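Side-chain contact in MmeI (Methylophilus methylotrophus, PDB 5HR4), which is a Type IIL restriction-modification enzyme that binds DNA and probably methylates adenine at N6 using S-adenosyl-L-methionine: residues Asp694-Ser699 against Thr732-Phe737. Residues are numbered along the deposited sequence; the frame is centred on the assembly and turned at random.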
loop_
_atom_site.group_PDB
_atom_site.type_symbol
_atom_site.label_atom_id
_atom_site.label_comp_id
_atom_site.label_asym_id
_atom_site.label_seq_id
_atom_site.Cartn_x
_atom_site.Cartn_y
_atom_site.Cartn_z
ATOM N N ASP A 694 -23.690 15.188 -30.007
ATOM C CA ASP A 694 -24.423 16.232 -29.297
ATOM C C ASP A 694 -25.064 17.180 -30.306
ATOM O O ASP A 694 -24.365 17.900 -31.030
ATOM C CB ASP A 694 -23.507 17.005 -28.334
ATOM C CG ASP A 694 -24.289 17.864 -27.334
ATOM O OD1 ASP A 694 -25.307 17.384 -26.780
ATOM O OD2 ASP A 694 -23.882 19.022 -27.098
ATOM N N GLY A 695 -26.393 17.148 -30.379
ATOM C CA GLY A 695 -27.124 17.990 -31.300
ATOM C C GLY A 695 -27.089 17.490 -32.729
ATOM O O GLY A 695 -26.907 18.274 -33.669
ATOM N N ALA A 696 -27.248 16.184 -32.914
ATOM C CA ALA A 696 -27.310 15.629 -34.253
ATOM C C ALA A 696 -28.757 15.607 -34.722
ATOM O O ALA A 696 -29.674 15.333 -33.936
ATOM C CB ALA A 696 -26.716 14.224 -34.294
ATOM N N ASP A 697 -28.952 15.926 -36.006
ATOM C CA ASP A 697 -30.267 15.840 -36.629
ATOM C C ASP A 697 -30.635 14.371 -36.842
ATOM O O ASP A 697 -29.999 13.670 -37.637
ATOM C CB ASP A 697 -30.275 16.605 -37.950
ATOM N N ILE A 698 -31.664 13.911 -36.124
ATOM C CA ILE A 698 -31.996 12.487 -36.093
ATOM C C ILE A 698 -32.316 11.949 -37.483
ATOM O O ILE A 698 -32.054 10.774 -37.776
ATOM C CB ILE A 698 -33.159 12.245 -35.112
ATOM C CG1 ILE A 698 -33.460 10.751 -35.022
ATOM C CG2 ILE A 698 -34.378 13.073 -35.514
ATOM C CD1 ILE A 698 -32.268 9.950 -34.559
ATOM N N SER A 699 -32.883 12.785 -38.360
ATOM C CA SER A 699 -33.129 12.359 -39.738
ATOM C C SER A 699 -31.835 11.967 -40.441
ATOM O O SER A 699 -31.857 11.175 -41.391
ATOM C CB SER A 699 -33.831 13.466 -40.526
ATOM O OG SER A 699 -32.911 14.491 -40.874
ATOM N N THR A 732 -29.832 8.046 -23.331
ATOM C CA THR A 732 -29.352 9.094 -24.233
ATOM C C THR A 732 -28.075 8.552 -24.842
ATOM O O THR A 732 -26.974 9.026 -24.537
ATOM C CB THR A 732 -29.079 10.409 -23.508
ATOM O OG1 THR A 732 -28.475 10.109 -22.244
ATOM C CG2 THR A 732 -30.360 11.185 -23.282
ATOM N N PRO A 733 -28.178 7.500 -25.656
ATOM C CA PRO A 733 -26.980 6.752 -26.033
ATOM C C PRO A 733 -26.130 7.413 -27.099
ATOM O O PRO A 733 -25.108 6.837 -27.471
ATOM C CB PRO A 733 -27.565 5.434 -26.542
ATOM C CG PRO A 733 -28.818 5.862 -27.170
ATOM C CD PRO A 733 -29.382 6.900 -26.244
ATOM N N MET A 734 -26.484 8.574 -27.628
ATOM C CA MET A 734 -25.610 9.175 -28.624
ATOM C C MET A 734 -24.822 10.354 -28.083
ATOM O O MET A 734 -23.988 10.907 -28.798
ATOM C CB MET A 734 -26.395 9.591 -29.877
ATOM C CG MET A 734 -27.759 10.161 -29.669
ATOM S SD MET A 734 -28.443 10.486 -31.311
ATOM C CE MET A 734 -28.156 12.243 -31.484
ATOM N N LYS A 735 -25.052 10.734 -26.838
ATOM C CA LYS A 735 -24.369 11.840 -26.209
ATOM C C LYS A 735 -23.396 11.276 -25.188
ATOM O O LYS A 735 -23.678 10.258 -24.552
ATOM C CB LYS A 735 -25.366 12.789 -25.535
ATOM C CG LYS A 735 -26.177 13.620 -26.517
ATOM C CD LYS A 735 -27.199 14.508 -25.821
ATOM C CE LYS A 735 -28.318 14.906 -26.795
ATOM N NZ LYS A 735 -29.160 13.751 -27.273
ATOM N N PHE A 736 -22.238 11.927 -25.061
ATOM C CA PHE A 736 -21.288 11.552 -24.028
ATOM C C PHE A 736 -21.988 11.580 -22.674
ATOM O O PHE A 736 -22.961 12.313 -22.472
ATOM C CB PHE A 736 -20.073 12.505 -24.017
ATOM C CG PHE A 736 -18.992 12.179 -25.035
ATOM C CD1 PHE A 736 -19.264 11.438 -26.174
ATOM C CD2 PHE A 736 -17.688 12.634 -24.843
ATOM C CE1 PHE A 736 -18.266 11.156 -27.103
ATOM C CE2 PHE A 736 -16.676 12.357 -25.773
ATOM C CZ PHE A 736 -16.971 11.608 -26.901
ATOM N N PHE A 737 -21.479 10.774 -21.744
ATOM C CA PHE A 737 -22.035 10.737 -20.397
ATOM C C PHE A 737 -21.967 12.100 -19.715
ATOM O O PHE A 737 -22.959 12.570 -19.154
ATOM C CB PHE A 737 -21.308 9.681 -19.580
ATOM C CG PHE A 737 -21.643 9.708 -18.129
ATOM C CD1 PHE A 737 -20.810 10.343 -17.230
ATOM C CD2 PHE A 737 -22.777 9.068 -17.653
ATOM C CE1 PHE A 737 -21.106 10.353 -15.885
ATOM C CE2 PHE A 737 -23.089 9.077 -16.292
ATOM C CZ PHE A 737 -22.252 9.715 -15.410
#
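Carboxylate oxygen OD1 of Asp-694 rests against the aliphatic run of Lys-735, and no hydrogen bond joins the two segments. Its nearest partner is CD of Lys-735, 3.6 Å from OD1; Lys-735 CG and CE each lie 3.9 Å from the same OD1. The two side chains cross at about a right angle, and the oxygen meets the lysine's methylenes along their flank. Beyond CE the lysine turns at its last torsion (chi4 65°), and its ammonium NZ ends 5.3 Å from OD1 of Asp-694. That is too far for a salt bridge, although the opposite charges probably still attract weakly. With an alanine in place of Lys-735, the carboxylate would probably lose both the methylene chain it lies on and the nearby positive charge. Both segments belong to the target recognition domain, at its surface and well away from the sinefungin and calcium sites. Residues 732-735 form a type I beta turn in the loop after helix 724-729, while 694-699 leads from strand 688-691 into helix 698-703. The turn is closed by a weak backbone bond from Lys-735 N to Thr-732 O, 3.5 Å long. Projecting from this turn, Met-734 makes the apolar half of the contact: its terminal methyl CE meets CB of Ala-696 at 3.7 Å. CG sits between the backbone N and the carbonyl carbon (chi1 38°), and the chain runs extended to SD before bending at chi3 (-100°) to carry CE to the alanine. The side chains of Ala-696 and Met-734 both also touch Ile-701 of helix 698-703. Further along the same loop, Phe-736 packs edge-to-face with Trp-692, and Phe-737 lies against a thymine base of the bound DNA.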